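Local coordinates for uncharacterized protein (Bacteroides uniformis, PDB 4Q5K) that hydrolyses, as an N-acetylmuramoyl-L-alanine amidase, the amide bond between the lactyl group of N-acetylmuramic acid and L-alanine in peptidoglycan fragments, at the 2YP site. Sequence-based numbering; all coordinates share one arbitrary frame.

The 2YP site. Residues 19, 24, 40-43, 87, 89-91, 122-123, 130, 186, 188-190. With 2YP ((2R)-2-[[(1R,2S,3R,4R,5R)-4-acetamido-2-[(2S,3R,4R,5S,6R)-3-acetamido-6-(hydroxymethyl)-4,5-bis(oxidanyl)oxan-2-yl]oxy-6,8-dioxabicyclo[3.2.1]octan-3-yl]oxy]propanoic acid), chain B.
An N-acetylmuramoyl-L-alanine amidase-like cleft, with a Cys-His pair resembling that of NlpC/P60 cysteine peptidases, holds 2YP (GlcNAc-1,6-anhydroMurNAc), burying 515 of its 626 Å². In the floor, compact Thr42 lets the anhydro ring sit low over OG1, and Ile91 CG1 adds an apolar patch. Cys41, the likely nucleophile opening helix 41-53, holds SG between its backbone N and carbonyl carbon (chi1 65°), 3.6 Å from 2YP CAL; the free lactyl acid there is consistent with a product-like ligand. His190, the probable base, points ND1 at SG through a weak hydrogen bond.

Polar side chains wall the GlcNAc. Asp40 OD2 takes the 2YP O6 hydroxyl on its syn lone pair at 2.6 Å, while Thr43 N braces OD1 from above the carboxylate plane. Arg87, its planar N-H donors suited to a hydroxyl, brings NH1 to 2YP O4 at 2.8 Å, flanked by Leu24 CB and His89 CE1 on opposite faces. His89 turns its ring edge to the sugar, ND1 2.6 Å from 2YP O3, and its carbonyl O accepts 2YP N2-H.

Methyl 2YP CAA rests over the CD1-CE1 side of the Tyr90 ring, selenomethionine Met123 SE lying over the same face; Tyr130, edge-on, donates OH to 2YP OAC (2.8 Å). Apolar Leu186 and Tyr122 CE2 (3.6 Å from 2YP CAF) line the second acetamide. On the far wall, side-chain-poor Ala189 packs CA on 2YP CA1; its O lies 3.0 Å from 2YP O, a hydrogen bond only if the acid is protonated. Tyr19 OH caps 2YP OAM at 2.5 Å. Between Tyr19 and Tyr130 the rim appears open; waters bridge 2YP O6 to Leu24 N and 2YP OAG to Ala189 O.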
loop_
_atom_site.group_PDB
_atom_site.type_symbol
_atom_site.label_atom_id
_atom_site.label_comp_id
_atom_site.label_asym_id
_atom_site.label_seq_id
_atom_site.Cartn_x
_atom_site.Cartn_y
_atom_site.Cartn_z
ATOM N N TYR A 19 11.398 10.337 -3.444
ATOM C CA TYR A 19 11.412 8.938 -3.062
ATOM C C TYR A 19 12.649 8.665 -2.208
ATOM O O TYR A 19 13.760 8.957 -2.635
ATOM C CB TYR A 19 11.460 8.046 -4.313
ATOM C CG TYR A 19 11.334 6.570 -3.986
ATOM C CD1 TYR A 19 12.416 5.868 -3.470
ATOM C CD2 TYR A 19 10.139 5.886 -4.161
ATOM C CE1 TYR A 19 12.326 4.530 -3.146
ATOM C CE2 TYR A 19 10.037 4.535 -3.838
ATOM C CZ TYR A 19 11.142 3.872 -3.325
ATOM O OH TYR A 19 11.088 2.544 -2.979
ATOM N N LEU A 24 10.976 4.494 7.570
ATOM C CA LEU A 24 10.402 4.061 8.844
ATOM C C LEU A 24 11.384 3.299 9.720
ATOM O O LEU A 24 11.014 2.894 10.826
ATOM C CB LEU A 24 9.173 3.210 8.594
ATOM C CG LEU A 24 8.113 3.802 7.662
ATOM C CD1 LEU A 24 6.873 2.962 7.685
ATOM C CD2 LEU A 24 7.781 5.229 8.028
ATOM N N ASP A 40 8.054 6.345 0.245
ATOM C CA ASP A 40 8.093 5.244 -0.702
ATOM C C ASP A 40 6.677 4.910 -1.133
ATOM O O ASP A 40 5.728 5.599 -0.748
ATOM C CB ASP A 40 8.902 4.046 -0.168
ATOM C CG ASP A 40 8.280 3.374 1.029
ATOM O OD1 ASP A 40 7.034 3.302 1.104
ATOM O OD2 ASP A 40 9.061 2.886 1.874
ATOM N N CYS A 41 6.491 3.874 -1.945
ATOM C CA CYS A 41 5.164 3.672 -2.533
ATOM C C CYS A 41 4.106 3.386 -1.469
ATOM O O CYS A 41 2.945 3.765 -1.633
ATOM C CB CYS A 41 5.163 2.552 -3.579
ATOM S SG CYS A 41 5.529 0.938 -2.932
ATOM N N THR A 42 4.518 2.725 -0.385
ATOM C CA THR A 42 3.611 2.372 0.682
ATOM C C THR A 42 3.362 3.537 1.628
ATOM O O THR A 42 2.220 3.840 1.948
ATOM C CB THR A 42 4.102 1.121 1.433
ATOM O OG1 THR A 42 4.199 0.035 0.496
ATOM C CG2 THR A 42 3.202 0.755 2.574
ATOM N N THR A 43 4.409 4.217 2.067
ATOM C CA THR A 43 4.172 5.307 2.984
ATOM C C THR A 43 3.374 6.432 2.320
ATOM O O THR A 43 2.532 7.055 2.959
ATOM C CB THR A 43 5.457 5.859 3.663
ATOM O OG1 THR A 43 6.262 6.568 2.717
ATOM C CG2 THR A 43 6.270 4.760 4.335
ATOM N N ARG A 87 3.942 -3.660 12.895
ATOM C CA ARG A 87 3.716 -2.902 11.660
ATOM C C ARG A 87 3.187 -3.869 10.598
ATOM O O ARG A 87 3.650 -5.013 10.520
ATOM C CB ARG A 87 5.031 -2.244 11.168
ATOM C CG ARG A 87 4.825 -1.031 10.305
ATOM C CD ARG A 87 6.025 -0.641 9.541
ATOM N NE ARG A 87 7.165 -0.364 10.404
ATOM C CZ ARG A 87 8.428 -0.318 9.972
ATOM N NH1 ARG A 87 8.720 -0.515 8.686
ATOM N NH2 ARG A 87 9.427 -0.096 10.818
ATOM N N HIS A 89 3.585 -5.067 7.622
ATOM C CA HIS A 89 4.588 -5.142 6.568
ATOM C C HIS A 89 4.083 -5.698 5.259
ATOM O O HIS A 89 4.457 -5.228 4.190
ATOM C CB HIS A 89 5.777 -5.990 7.047
ATOM C CG HIS A 89 6.477 -5.412 8.224
ATOM N ND1 HIS A 89 7.191 -4.239 8.142
ATOM C CD2 HIS A 89 6.561 -5.822 9.508
ATOM C CE1 HIS A 89 7.675 -3.946 9.330
ATOM N NE2 HIS A 89 7.321 -4.897 10.172
ATOM N N TYR A 90 3.288 -6.760 5.338
ATOM C CA TYR A 90 2.753 -7.384 4.127
ATOM C C TYR A 90 1.435 -6.730 3.740
ATOM O O TYR A 90 0.540 -6.565 4.553
ATOM C CB TYR A 90 2.554 -8.855 4.342
ATOM C CG TYR A 90 3.836 -9.630 4.411
ATOM C CD1 TYR A 90 4.627 -9.805 3.278
ATOM C CD2 TYR A 90 4.249 -10.220 5.604
ATOM C CE1 TYR A 90 5.789 -10.554 3.319
ATOM C CE2 TYR A 90 5.423 -10.967 5.637
ATOM C CZ TYR A 90 6.189 -11.143 4.515
ATOM O OH TYR A 90 7.331 -11.931 4.492
ATOM N N ILE A 91 1.290 -6.384 2.464
ATOM C CA ILE A 91 0.101 -5.653 2.016
ATOM C C ILE A 91 -1.163 -6.504 2.167
ATOM O O ILE A 91 -2.203 -5.960 2.509
ATOM C CB ILE A 91 0.303 -5.081 0.604
ATOM C CG1 ILE A 91 1.484 -4.099 0.620
ATOM C CG2 ILE A 91 -0.926 -4.424 0.112
ATOM C CD1 ILE A 91 1.481 -3.018 1.699
ATOM N N TYR A 122 8.680 -13.961 2.226
ATOM C CA TYR A 122 9.841 -13.207 1.745
ATOM C C TYR A 122 10.718 -12.670 2.861
ATOM O O TYR A 122 11.939 -12.805 2.798
ATOM C CB TYR A 122 9.378 -12.041 0.846
ATOM C CG TYR A 122 10.482 -11.311 0.122
ATOM C CD1 TYR A 122 10.948 -11.742 -1.106
ATOM C CD2 TYR A 122 11.075 -10.194 0.690
ATOM C CE1 TYR A 122 11.977 -11.067 -1.750
ATOM C CE2 TYR A 122 12.092 -9.517 0.046
ATOM C CZ TYR A 122 12.527 -9.950 -1.175
ATOM O OH TYR A 122 13.526 -9.271 -1.817
HETATM N N MSE A 123 10.120 -12.043 3.864
HETATM C CA MSE A 123 10.911 -11.363 4.881
HETATM C C MSE A 123 11.708 -12.336 5.746
HETATM O O MSE A 123 12.904 -12.128 5.964
HETATM C CB MSE A 123 10.032 -10.499 5.767
HETATM C CG MSE A 123 9.367 -9.368 5.005
HETATM SE SE MSE A 123 8.165 -8.322 6.096
HETATM C CE MSE A 123 9.455 -7.348 7.128
ATOM N N TYR A 130 16.281 -6.464 5.936
ATOM C CA TYR A 130 15.493 -5.709 6.891
ATOM C C TYR A 130 16.304 -5.509 8.166
ATOM O O TYR A 130 16.667 -6.481 8.837
ATOM C CB TYR A 130 14.178 -6.455 7.204
ATOM C CG TYR A 130 13.316 -6.664 5.977
ATOM C CD1 TYR A 130 12.388 -5.720 5.607
ATOM C CD2 TYR A 130 13.453 -7.804 5.184
ATOM C CE1 TYR A 130 11.617 -5.887 4.486
ATOM C CE2 TYR A 130 12.707 -7.967 4.042
ATOM C CZ TYR A 130 11.763 -7.006 3.708
ATOM O OH TYR A 130 11.005 -7.205 2.572
ATOM N N LEU A 186 6.226 -13.438 -1.975
ATOM C CA LEU A 186 5.753 -12.066 -1.860
ATOM C C LEU A 186 4.432 -11.899 -2.585
ATOM O O LEU A 186 4.253 -12.412 -3.706
ATOM C CB LEU A 186 6.791 -11.097 -2.421
ATOM C CG LEU A 186 6.516 -9.605 -2.266
ATOM C CD1 LEU A 186 6.488 -9.207 -0.800
ATOM C CD2 LEU A 186 7.579 -8.798 -3.021
ATOM N N VAL A 188 2.632 -8.648 -2.925
ATOM C CA VAL A 188 2.499 -7.349 -3.564
ATOM C C VAL A 188 3.877 -6.738 -3.674
ATOM O O VAL A 188 4.661 -6.875 -2.723
ATOM C CB VAL A 188 1.534 -6.434 -2.756
ATOM C CG1 VAL A 188 1.625 -4.967 -3.153
ATOM C CG2 VAL A 188 0.132 -6.930 -2.875
ATOM N N ALA A 189 4.175 -6.076 -4.797
ATOM C CA ALA A 189 5.470 -5.456 -5.062
ATOM C C ALA A 189 5.481 -3.938 -5.147
ATOM O O ALA A 189 6.545 -3.336 -5.060
ATOM C CB ALA A 189 6.023 -6.006 -6.365
ATOM N N HIS A 190 4.317 -3.314 -5.321
ATOM C CA HIS A 190 4.253 -1.891 -5.566
ATOM C C HIS A 190 2.808 -1.454 -5.336
ATOM O O HIS A 190 1.895 -2.258 -5.402
ATOM C CB HIS A 190 4.725 -1.586 -6.999
ATOM C CG HIS A 190 4.900 -0.124 -7.289
ATOM N ND1 HIS A 190 5.417 0.754 -6.364
ATOM C CD2 HIS A 190 4.608 0.616 -8.381
ATOM C CE1 HIS A 190 5.464 1.965 -6.885
ATOM N NE2 HIS A 190 4.979 1.905 -8.107
HETATM C C1 2YP B . 7.056 -2.308 2.598
HETATM O O1 2YP B . 7.513 -2.730 1.365
HETATM C C2 2YP B . 7.701 -3.209 3.636
HETATM C C3 2YP B . 7.416 -2.702 5.051
HETATM O O3 2YP B . 8.274 -3.373 5.955
HETATM C C4 2YP B . 7.654 -1.201 5.182
HETATM O OAC 2YP B . 8.987 -5.347 2.272
HETATM C CAB 2YP B . 7.870 -5.526 2.782
HETATM C CAA 2YP B . 7.138 -6.821 2.639
HETATM N N2 2YP B . 7.233 -4.575 3.481
HETATM O O4 2YP B . 7.103 -0.749 6.417
HETATM C C5 2YP B . 6.969 -0.454 4.044
HETATM C C6 2YP B . 7.233 1.044 4.056
HETATM O O6 2YP B . 8.622 1.363 3.944
HETATM O O5 2YP B . 7.453 -0.968 2.791
HETATM C CA4 2YP B . 6.813 -2.272 0.199
HETATM C CA3 2YP B . 7.758 -2.607 -0.950
HETATM O OAH 2YP B . 7.599 -1.634 -1.992
HETATM C CAI 2YP B . 8.766 -0.808 -2.143
HETATM C CAJ 2YP B . 8.751 0.285 -1.085
HETATM C CAL 2YP B . 8.835 -0.270 -3.576
HETATM O OAM 2YP B . 9.504 0.746 -3.808
HETATM O O 2YP B . 8.179 -0.942 -4.432
HETATM C CA5 2YP B . 5.454 -2.960 0.057
HETATM O OA5 2YP B . 5.659 -4.389 -0.079
HETATM C CA6 2YP B . 4.726 -2.623 -1.236
HETATM O OA6 2YP B . 5.189 -3.633 -2.151
HETATM C CA1 2YP B . 6.074 -4.472 -1.417
HETATM C CA2 2YP B . 7.530 -4.007 -1.532
HETATM N NAD 2YP B . 8.417 -4.983 -0.916
HETATM C CAE 2YP B . 9.208 -5.787 -1.600
HETATM O OAG 2YP B . 9.248 -5.757 -2.824
HETATM C CAF 2YP B . 10.042 -6.738 -0.793
HETATM O O HOH W 1 10.596 2.154 5.766
HETATM O O HOH W 2 9.212 -4.521 -5.683
#